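Local atomic coordinates of GH3 beta-N-acetylglucosaminidase (Paenibacillaceae, PDB entry 6K5J), a protein that probably hydrolyses terminal beta-linked N-acetylglucosamine residues from chitin oligosaccharides and related glycosides, as a glycoside hydrolase of family 3. Residues A[25-38]-A[56-68]. Sequence-based numbering, arbitrary orientation.
Sequences FNGLEASDDARKLI and PAQVAKLSAELQQ
The loop 25-31 lies along helix 56-68, with E29 CA 5.4 Å from L62 CA, and runs into helix 32-38, whose axis makes an angle of 39° with that of its partner. Two helix side chains grip the loop backbone. Bent at chi2 (-89°), Q58 packs its amide against L28 CB and CD2, the two side chains crossing at about a right angle, and NE2 gives L28 O a nearly straight bond of 3.0 Å, in the carbonyl plane and on a lone pair. NE2 also reaches N52 O, while OE1 takes the backbone N-H groups of A54 and E55, so the amide cannot easily flip. A leucine in its place would probably deprive L28 O of its amide donor, though the water shared with Q58 O could remain, and leave N52 O and the N-H groups of A54 and E55 without their side-chain partner. One helical turn beyond L62, E65 stretches out fully and its OE1 accepts a hydrogen bond from A30 N at 2.8 Å, the donor standing above the carboxylate plane. Its OE2 is linked through one water to A30 O and through another to R35 NH2; the direct salt bridge to R35 is long, at 3.9 Å. Alongside these polar links the contact is apolar: L62 CD1 sits at the edge of the F25 ring, 3.9 Å from CZ, and A34 CB lies over one ring face. L66 CD2 fits among A30, A34 and I38, coming within 3.7 Å of I38 CD1. Both helices pack outside parallel strands 21-23 and 45-47 of the TIM-barrel-like N-terminal domain, I46 touching F25 and L66.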
loop_
_atom_site.group_PDB
_atom_site.type_symbol
_atom_site.label_atom_id
_atom_site.label_comp_id
_atom_site.label_asym_id
_atom_site.label_seq_id
_atom_site.Cartn_x
_atom_site.Cartn_y
_atom_site.Cartn_z
ATOM N N PHE A 25 -7.983 -7.827 14.697
ATOM C CA PHE A 25 -7.847 -8.680 15.864
ATOM C C PHE A 25 -6.526 -9.420 15.732
ATOM O O PHE A 25 -5.900 -9.442 14.666
ATOM C CB PHE A 25 -9.013 -9.674 15.987
ATOM C CG PHE A 25 -8.958 -10.775 14.968
ATOM C CD1 PHE A 25 -9.403 -10.554 13.675
ATOM C CD2 PHE A 25 -8.403 -12.014 15.288
ATOM C CE1 PHE A 25 -9.324 -11.555 12.722
ATOM C CE2 PHE A 25 -8.316 -13.025 14.334
ATOM C CZ PHE A 25 -8.776 -12.799 13.060
ATOM N N ASN A 26 -6.108 -10.041 16.823
ATOM C CA ASN A 26 -4.903 -10.855 16.804
ATOM C C ASN A 26 -5.284 -12.332 16.769
ATOM O O ASN A 26 -6.002 -12.811 17.646
ATOM C CB ASN A 26 -4.021 -10.570 18.017
ATOM C CG ASN A 26 -2.706 -11.313 17.941
ATOM O OD1 ASN A 26 -2.148 -11.486 16.850
ATOM N ND2 ASN A 26 -2.206 -11.773 19.090
ATOM N N GLY A 27 -4.766 -13.057 15.783
ATOM C CA GLY A 27 -5.004 -14.486 15.731
ATOM C C GLY A 27 -4.773 -15.093 14.363
ATOM O O GLY A 27 -5.087 -14.477 13.340
ATOM N N LEU A 28 -4.203 -16.301 14.344
ATOM C CA LEU A 28 -4.210 -17.157 13.161
ATOM C C LEU A 28 -5.495 -17.961 13.040
ATOM O O LEU A 28 -5.814 -18.433 11.945
ATOM C CB LEU A 28 -3.021 -18.118 13.204
ATOM C CG LEU A 28 -1.657 -17.433 13.256
ATOM C CD1 LEU A 28 -0.551 -18.464 13.522
ATOM C CD2 LEU A 28 -1.386 -16.661 11.966
ATOM N N GLU A 29 -6.193 -18.167 14.157
ATOM C CA GLU A 29 -7.578 -18.604 14.217
ATOM C C GLU A 29 -8.367 -17.493 14.895
ATOM O O GLU A 29 -7.791 -16.581 15.491
ATOM C CB GLU A 29 -7.711 -19.936 14.978
ATOM C CG GLU A 29 -6.781 -21.012 14.424
ATOM C CD GLU A 29 -6.738 -22.276 15.274
ATOM O OE1 GLU A 29 -6.235 -23.294 14.763
ATOM O OE2 GLU A 29 -7.196 -22.255 16.438
ATOM N N ALA A 30 -9.691 -17.545 14.785
ATOM C CA ALA A 30 -10.506 -16.485 15.373
ATOM C C ALA A 30 -10.263 -16.407 16.876
ATOM O O ALA A 30 -10.295 -17.423 17.576
ATOM C CB ALA A 30 -11.987 -16.734 15.090
ATOM N N SER A 31 -9.997 -15.207 17.373
ATOM C CA SER A 31 -9.788 -15.025 18.799
ATOM C C SER A 31 -11.122 -14.787 19.507
ATOM O O SER A 31 -12.169 -14.604 18.881
ATOM C CB SER A 31 -8.840 -13.857 19.054
ATOM O OG SER A 31 -9.470 -12.642 18.674
ATOM N N ASP A 32 -11.073 -14.808 20.845
ATOM C CA ASP A 32 -12.252 -14.464 21.636
ATOM C C ASP A 32 -12.707 -13.036 21.356
ATOM O O ASP A 32 -13.911 -12.755 21.332
ATOM C CB ASP A 32 -11.963 -14.640 23.129
ATOM C CG ASP A 32 -11.824 -16.094 23.534
ATOM O OD1 ASP A 32 -12.248 -16.984 22.767
ATOM O OD2 ASP A 32 -11.288 -16.348 24.634
ATOM N N ASP A 33 -11.761 -12.114 21.156
ATOM C CA ASP A 33 -12.140 -10.756 20.779
ATOM C C ASP A 33 -12.871 -10.745 19.439
ATOM O O ASP A 33 -13.868 -10.034 19.268
ATOM C CB ASP A 33 -10.904 -9.858 20.699
ATOM C CG ASP A 33 -10.416 -9.407 22.055
ATOM O OD1 ASP A 33 -11.096 -9.685 23.056
ATOM O OD2 ASP A 33 -9.344 -8.777 22.108
ATOM N N ALA A 34 -12.373 -11.511 18.471
ATOM C CA ALA A 34 -13.032 -11.556 17.169
ATOM C C ALA A 34 -14.442 -12.130 17.296
ATOM O O ALA A 34 -15.395 -11.627 16.680
ATOM C CB ALA A 34 -12.188 -12.383 16.198
ATOM N N ARG A 35 -14.594 -13.153 18.135
ATOM C CA ARG A 35 -15.896 -13.779 18.340
ATOM C C ARG A 35 -16.901 -12.800 18.945
ATOM O O ARG A 35 -18.066 -12.755 18.527
ATOM C CB ARG A 35 -15.712 -15.010 19.226
ATOM C CG ARG A 35 -16.895 -15.939 19.298
ATOM C CD ARG A 35 -16.524 -17.209 20.067
ATOM N NE ARG A 35 -15.376 -17.889 19.469
ATOM C CZ ARG A 35 -15.471 -18.796 18.502
ATOM N NH1 ARG A 35 -16.666 -19.134 18.024
ATOM N NH2 ARG A 35 -14.376 -19.364 18.007
ATOM N N LYS A 36 -16.464 -11.999 19.919
ATOM C CA LYS A 36 -17.353 -11.035 20.566
ATOM C C LYS A 36 -17.671 -9.860 19.641
ATOM O O LYS A 36 -18.807 -9.364 19.618
ATOM C CB LYS A 36 -16.718 -10.550 21.876
ATOM C CG LYS A 36 -16.835 -11.605 23.000
ATOM C CD LYS A 36 -16.443 -11.105 24.402
ATOM C CE LYS A 36 -17.606 -11.212 25.378
ATOM N NZ LYS A 36 -17.578 -12.390 26.281
ATOM N N LEU A 37 -16.682 -9.399 18.871
ATOM C CA LEU A 37 -16.939 -8.351 17.887
ATOM C C LEU A 37 -18.020 -8.783 16.903
ATOM O O LEU A 37 -18.902 -7.993 16.547
ATOM C CB LEU A 37 -15.652 -8.003 17.136
ATOM C CG LEU A 37 -14.562 -7.217 17.885
ATOM C CD1 LEU A 37 -13.260 -7.232 17.100
ATOM C CD2 LEU A 37 -15.016 -5.807 18.147
ATOM N N ILE A 38 -17.969 -10.037 16.459
ATOM C CA ILE A 38 -18.925 -10.513 15.469
ATOM C C ILE A 38 -20.275 -10.799 16.113
ATOM O O ILE A 38 -21.311 -10.326 15.636
ATOM C CB ILE A 38 -18.376 -11.753 14.744
ATOM C CG1 ILE A 38 -17.156 -11.389 13.895
ATOM C CG2 ILE A 38 -19.472 -12.386 13.886
ATOM C CD1 ILE A 38 -16.368 -12.616 13.423
ATOM N N PRO A 56 -1.333 -19.652 3.071
ATOM C CA PRO A 56 -2.660 -19.676 2.419
ATOM C C PRO A 56 -3.693 -20.591 3.060
ATOM O O PRO A 56 -4.844 -20.177 3.233
ATOM C CB PRO A 56 -2.316 -20.125 0.991
ATOM C CG PRO A 56 -0.954 -19.528 0.751
ATOM C CD PRO A 56 -0.232 -19.609 2.084
ATOM N N ALA A 57 -3.330 -21.835 3.392
ATOM C CA ALA A 57 -4.313 -22.751 3.968
ATOM C C ALA A 57 -4.866 -22.206 5.277
ATOM O O ALA A 57 -6.069 -22.301 5.540
ATOM C CB ALA A 57 -3.689 -24.130 4.193
ATOM N N GLN A 58 -3.999 -21.606 6.093
ATOM C CA GLN A 58 -4.427 -21.047 7.370
ATOM C C GLN A 58 -5.321 -19.821 7.174
ATOM O O GLN A 58 -6.308 -19.644 7.905
ATOM C CB GLN A 58 -3.189 -20.716 8.223
ATOM C CG GLN A 58 -3.469 -19.810 9.429
ATOM C CD GLN A 58 -3.338 -18.330 9.071
ATOM O OE1 GLN A 58 -2.499 -17.957 8.261
ATOM N NE2 GLN A 58 -4.175 -17.497 9.661
ATOM N N VAL A 59 -5.000 -18.965 6.196
ATOM C CA VAL A 59 -5.805 -17.763 5.973
ATOM C C VAL A 59 -7.193 -18.144 5.469
ATOM O O VAL A 59 -8.210 -17.629 5.947
ATOM C CB VAL A 59 -5.099 -16.804 4.989
ATOM C CG1 VAL A 59 -5.952 -15.538 4.774
ATOM C CG2 VAL A 59 -3.710 -16.419 5.513
ATOM N N ALA A 60 -7.249 -19.035 4.477
ATOM C CA ALA A 60 -8.536 -19.504 3.971
ATOM C C ALA A 60 -9.374 -20.116 5.088
ATOM O O ALA A 60 -10.584 -19.863 5.182
ATOM C CB ALA A 60 -8.312 -20.515 2.842
ATOM N N LYS A 61 -8.749 -20.921 5.950
ATOM C CA LYS A 61 -9.469 -21.476 7.094
ATOM C C LYS A 61 -9.986 -20.377 8.009
ATOM O O LYS A 61 -11.115 -20.453 8.514
ATOM C CB LYS A 61 -8.560 -22.406 7.895
ATOM C CG LYS A 61 -8.544 -23.846 7.455
ATOM C CD LYS A 61 -7.887 -24.684 8.554
ATOM C CE LYS A 61 -8.219 -24.098 9.928
ATOM N NZ LYS A 61 -8.169 -25.101 11.042
ATOM N N LEU A 62 -9.159 -19.358 8.251
ATOM C CA LEU A 62 -9.539 -18.277 9.155
ATOM C C LEU A 62 -10.708 -17.471 8.597
ATOM O O LEU A 62 -11.657 -17.151 9.322
ATOM C CB LEU A 62 -8.325 -17.377 9.414
ATOM C CG LEU A 62 -8.600 -16.074 10.165
ATOM C CD1 LEU A 62 -9.118 -16.364 11.566
ATOM C CD2 LEU A 62 -7.322 -15.228 10.210
ATOM N N SER A 63 -10.659 -17.128 7.306
ATOM C CA SER A 63 -11.777 -16.406 6.708
ATOM C C SER A 63 -13.062 -17.216 6.784
ATOM O O SER A 63 -14.126 -16.678 7.107
ATOM C CB SER A 63 -11.472 -16.039 5.255
ATOM O OG SER A 63 -10.343 -15.181 5.157
ATOM N N ALA A 64 -12.985 -18.514 6.493
ATOM C CA ALA A 64 -14.186 -19.341 6.554
ATOM C C ALA A 64 -14.708 -19.447 7.982
ATOM O O ALA A 64 -15.926 -19.481 8.205
ATOM C CB ALA A 64 -13.894 -20.727 5.978
ATOM N N GLU A 65 -13.795 -19.504 8.961
ATOM C CA GLU A 65 -14.191 -19.547 10.366
ATOM C C GLU A 65 -14.916 -18.274 10.768
ATOM O O GLU A 65 -15.967 -18.326 11.417
ATOM C CB GLU A 65 -12.968 -19.766 11.268
ATOM C CG GLU A 65 -13.334 -19.870 12.764
ATOM C CD GLU A 65 -12.128 -19.949 13.696
ATOM O OE1 GLU A 65 -11.019 -19.538 13.292
ATOM O OE2 GLU A 65 -12.294 -20.421 14.847
ATOM N N LEU A 66 -14.362 -17.112 10.404
ATOM C CA LEU A 66 -15.023 -15.855 10.738
ATOM C C LEU A 66 -16.418 -15.785 10.124
ATOM O O LEU A 66 -17.367 -15.334 10.774
ATOM C CB LEU A 66 -14.169 -14.665 10.276
ATOM C CG LEU A 66 -12.837 -14.486 11.019
ATOM C CD1 LEU A 66 -11.922 -13.478 10.301
ATOM C CD2 LEU A 66 -13.055 -14.064 12.489
ATOM N N GLN A 67 -16.556 -16.211 8.869
ATOM C CA GLN A 67 -17.867 -16.199 8.231
ATOM C C GLN A 67 -18.817 -17.183 8.902
ATOM O O GLN A 67 -20.019 -16.914 9.024
ATOM C CB GLN A 67 -17.719 -16.511 6.743
ATOM C CG GLN A 67 -16.880 -15.477 5.993
ATOM C CD GLN A 67 -17.606 -14.183 5.741
ATOM O OE1 GLN A 67 -18.685 -13.920 6.305
ATOM N NE2 GLN A 67 -17.011 -13.340 4.899
ATOM N N GLN A 68 -18.293 -18.323 9.348
ATOM C CA GLN A 68 -19.128 -19.295 10.043
ATOM C C GLN A 68 -19.610 -18.752 11.379
ATOM O O GLN A 68 -20.762 -18.972 11.764
ATOM C CB GLN A 68 -18.346 -20.593 10.236
ATOM C CG GLN A 68 -19.088 -21.672 10.999
ATOM C CD GLN A 68 -18.235 -22.913 11.166
ATOM O OE1 GLN A 68 -17.011 -22.862 10.998
ATOM N NE2 GLN A 68 -18.868 -24.033 11.501
HETATM O O HOH W 1 -6.860 -20.598 10.625
HETATM O O HOH W 2 -10.886 -19.990 17.025
HETATM O O HOH W 3 -14.784 -21.348 15.760
#